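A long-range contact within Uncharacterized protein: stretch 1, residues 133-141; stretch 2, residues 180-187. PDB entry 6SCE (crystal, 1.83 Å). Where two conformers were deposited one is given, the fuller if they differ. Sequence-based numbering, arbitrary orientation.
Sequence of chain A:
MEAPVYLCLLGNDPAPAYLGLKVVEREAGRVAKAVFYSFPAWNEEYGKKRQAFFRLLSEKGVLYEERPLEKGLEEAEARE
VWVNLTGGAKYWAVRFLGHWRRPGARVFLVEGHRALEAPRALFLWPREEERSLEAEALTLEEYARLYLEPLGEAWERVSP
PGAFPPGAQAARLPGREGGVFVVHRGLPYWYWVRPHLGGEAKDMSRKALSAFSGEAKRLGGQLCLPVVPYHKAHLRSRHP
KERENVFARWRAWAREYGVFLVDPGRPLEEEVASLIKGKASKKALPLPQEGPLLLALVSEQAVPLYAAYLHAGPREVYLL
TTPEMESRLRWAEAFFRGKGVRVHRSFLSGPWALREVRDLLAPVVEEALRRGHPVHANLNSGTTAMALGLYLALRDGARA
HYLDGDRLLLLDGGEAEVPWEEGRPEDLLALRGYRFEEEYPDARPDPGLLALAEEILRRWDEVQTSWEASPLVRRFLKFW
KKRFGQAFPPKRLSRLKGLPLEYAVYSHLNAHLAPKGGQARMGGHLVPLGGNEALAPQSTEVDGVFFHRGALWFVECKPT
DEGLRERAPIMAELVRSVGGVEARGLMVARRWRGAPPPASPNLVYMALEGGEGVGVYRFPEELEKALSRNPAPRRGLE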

# COMPACT_ATOMS: atom_id res chain seq x y z
N LEU A 133 -5.69 17.36 18.25
CA LEU A 133 -7.08 17.56 17.83
C LEU A 133 -8.06 16.71 18.60
O LEU A 133 -9.01 16.12 18.03
N GLU A 134 -7.90 16.70 19.94
CA GLU A 134 -8.81 15.94 20.80
C GLU A 134 -10.22 16.37 20.61
O GLU A 134 -11.10 15.54 20.53
N ALA A 135 -10.45 17.67 20.55
CA ALA A 135 -11.81 18.21 20.49
C ALA A 135 -12.47 18.03 19.14
O ALA A 135 -13.65 17.74 19.06
N GLU A 136 -11.68 18.24 18.08
CA GLU A 136 -12.15 18.16 16.70
C GLU A 136 -12.23 16.73 16.14
O GLU A 136 -12.85 16.50 15.11
N ALA A 137 -11.58 15.79 16.81
CA ALA A 137 -11.60 14.36 16.41
C ALA A 137 -12.96 13.87 15.96
O ALA A 137 -13.99 14.11 16.62
N LEU A 138 -12.99 13.17 14.83
CA LEU A 138 -14.26 12.66 14.36
C LEU A 138 -14.87 11.68 15.39
O LEU A 138 -14.17 10.84 15.99
N THR A 139 -16.17 11.77 15.53
CA THR A 139 -16.94 10.89 16.40
C THR A 139 -17.34 9.64 15.63
O THR A 139 -17.24 9.56 14.40
N LEU A 140 -17.83 8.65 16.35
CA LEU A 140 -18.34 7.46 15.71
C LEU A 140 -19.46 7.81 14.77
O LEU A 140 -19.55 7.25 13.67
N GLU A 141 -20.33 8.73 15.17
CA GLU A 141 -21.46 9.06 14.32
C GLU A 141 -21.00 9.74 13.03
O GLU A 141 -21.59 9.54 11.97
N VAL A 180 -15.96 -5.57 15.27
CA VAL A 180 -16.60 -4.40 15.86
C VAL A 180 -15.89 -3.17 15.31
O VAL A 180 -14.67 -3.16 15.30
N PHE A 181 -16.66 -2.15 14.90
CA PHE A 181 -16.08 -0.92 14.37
C PHE A 181 -15.90 0.03 15.54
O PHE A 181 -16.89 0.46 16.16
N VAL A 182 -14.65 0.35 15.88
CA VAL A 182 -14.35 1.15 17.04
C VAL A 182 -13.76 2.50 16.58
O VAL A 182 -12.87 2.54 15.72
N VAL A 183 -14.27 3.58 17.13
CA VAL A 183 -13.68 4.93 16.94
C VAL A 183 -13.14 5.43 18.25
O VAL A 183 -13.86 5.55 19.24
N HIS A 184 -11.85 5.67 18.26
CA HIS A 184 -11.15 6.11 19.44
C HIS A 184 -10.26 7.28 19.10
O HIS A 184 -9.41 7.16 18.20
N ARG A 185 -10.52 8.41 19.77
CA ARG A 185 -9.79 9.66 19.62
C ARG A 185 -9.65 10.02 18.13
O ARG A 185 -8.58 10.36 17.65
N GLY A 186 -10.75 9.89 17.42
CA GLY A 186 -10.81 10.32 16.03
C GLY A 186 -10.34 9.35 14.97
O GLY A 186 -10.34 9.72 13.80
N LEU A 187 -9.94 8.14 15.36
CA LEU A 187 -9.44 7.16 14.41
C LEU A 187 -10.24 5.87 14.43
O LEU A 187 -10.80 5.49 15.49

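Where a strand packs against another segment, alternate side chains often face it, and a turn at its end can bring backbone close; residues 180-187 against residues 133-141, a loop leading into a helix, illustrate both. Val180, at the start of this segment, takes no part. Phe181 (chi1 t) points its CA-to-CB bond toward the other stretch, and its backbone helps to seat Leu140, whose CD1 lies 4.0 Å from Phe181 O. Leu140 has chi1 t and a chi2 of 143°, between wells. Val182 then points away, as expected from strand alternation, and Val183 (t) turns back in. Its CG2 rests 3.9 Å from Leu140 CA, with Val183 CB and Leu140 CB 4.2 Å apart, while its CG1 lies 3.5 Å from Leu138 O. Leu138 itself (chi1 m, chi2 p) leads the end of its side chain away, so its backbone makes the closer approach. His184 (t) again points away and opens a type I' turn that ends at Leu187.

In that turn, Arg185 (m, t, p for chi1 to chi3) leaves sideways but brings its guanidinium to Glu134 (m, m), forming a salt bridge. Weak hydrogen bonds run from Arg185 NE to Glu134 OE1 (3.4 Å) and OE2 (3.1 Å); the modelled OE2–NH2 approach is too short to be trusted in detail.

At Gly186 the backbone angles alone call for glycine, as a CB would jam against Arg185 O; the contact adds a second obstacle: its CA lies 3.6 Å from Ala137 CB, and an ideal CB on Gly186 would come within 2.8 Å of Ala137 CB. The bare CA instead makes a CA-H...O contact with Leu138 O at 3.4 Å. Two waters bridge the backbones of Leu138 and Gly186: one accepts from Leu138 N (3.0 Å) and donates to Gly186 O (2.8 Å), the other accepts from Gly186 N (3.0 Å) and donates to Leu138 O (2.6 Å). Leu187 (m, t) points away.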

# COMPACT_ATOMS: atom_id res chain seq x y z
CB LEU A 133 -7.22 17.33 16.31
CG LEU A 133 -6.35 18.29 15.48
CD1 LEU A 133 -6.54 17.95 14.01
CD2 LEU A 133 -6.66 19.75 15.77
CB GLU A 134 -8.49 16.16 22.28
CG GLU A 134 -7.19 15.56 22.72
CD GLU A 134 -7.22 14.05 22.83
OE1 GLU A 134 -8.30 13.40 22.76
OE2 GLU A 134 -6.11 13.51 22.99
CB ALA A 135 -11.81 19.70 20.86
CB GLU A 136 -11.19 18.97 15.82
CG GLU A 136 -11.11 20.44 16.18
CD GLU A 136 -9.97 20.79 17.12
OE1 GLU A 136 -9.47 19.90 17.86
OE2 GLU A 136 -9.52 21.97 17.11
CB ALA A 137 -11.14 13.50 17.58
CB LEU A 138 -14.12 11.96 12.99
CG LEU A 138 -14.29 12.86 11.76
CD1 LEU A 138 -13.40 14.08 11.81
CD2 LEU A 138 -14.06 12.03 10.51
CB THR A 139 -18.23 11.59 16.87
OG1 THR A 139 -19.08 11.80 15.74
CG2 THR A 139 -17.91 12.93 17.59
CB LEU A 140 -18.78 6.42 16.75
CG LEU A 140 -19.14 5.07 16.10
CD1 LEU A 140 -18.71 3.88 16.94
CD2 LEU A 140 -20.62 4.98 15.75
CB GLU A 141 -22.41 10.01 15.05
CG GLU A 141 -23.18 9.33 16.16
CD GLU A 141 -22.34 8.90 17.34
OE1 GLU A 141 -21.31 9.58 17.67
OE2 GLU A 141 -22.73 7.84 17.92
CB VAL A 180 -16.46 -4.41 17.39
CG1 VAL A 180 -17.24 -3.25 18.01
CG2 VAL A 180 -16.93 -5.73 17.98
CB PHE A 181 -17.05 -0.33 13.36
CG PHE A 181 -16.51 0.89 12.66
CD1 PHE A 181 -15.56 0.75 11.68
CD2 PHE A 181 -16.98 2.17 12.98
CE1 PHE A 181 -15.04 1.86 11.01
CE2 PHE A 181 -16.48 3.28 12.31
CZ PHE A 181 -15.51 3.12 11.34
CB VAL A 182 -13.36 0.41 18.00
CG1 VAL A 182 -13.10 1.19 19.28
CG2 VAL A 182 -13.91 -0.98 18.36
CB VAL A 183 -14.67 5.91 16.31
CG1 VAL A 183 -14.06 7.30 16.23
CG2 VAL A 183 -15.08 5.41 14.94
CB HIS A 184 -10.29 5.00 19.98
CG HIS A 184 -9.56 5.37 21.22
ND1 HIS A 184 -10.19 5.60 22.42
CD2 HIS A 184 -8.24 5.56 21.44
CE1 HIS A 184 -9.29 5.93 23.33
NE2 HIS A 184 -8.10 5.90 22.77
CB ARG A 185 -8.43 9.61 20.32
CG ARG A 185 -8.55 9.33 21.83
CD ARG A 185 -7.21 9.21 22.53
NE ARG A 185 -6.50 10.48 22.58
CZ ARG A 185 -5.20 10.62 22.86
NH1 ARG A 185 -4.42 9.57 23.15
NH2 ARG A 185 -4.65 11.83 22.86
CB LEU A 187 -7.97 6.87 14.68
CG LEU A 187 -6.96 8.01 14.51
CD1 LEU A 187 -5.60 7.47 14.92
CD2 LEU A 187 -6.99 8.51 13.09
O HOH W 1 -10.51 12.43 13.34
O HOH W 2 -13.52 10.06 18.43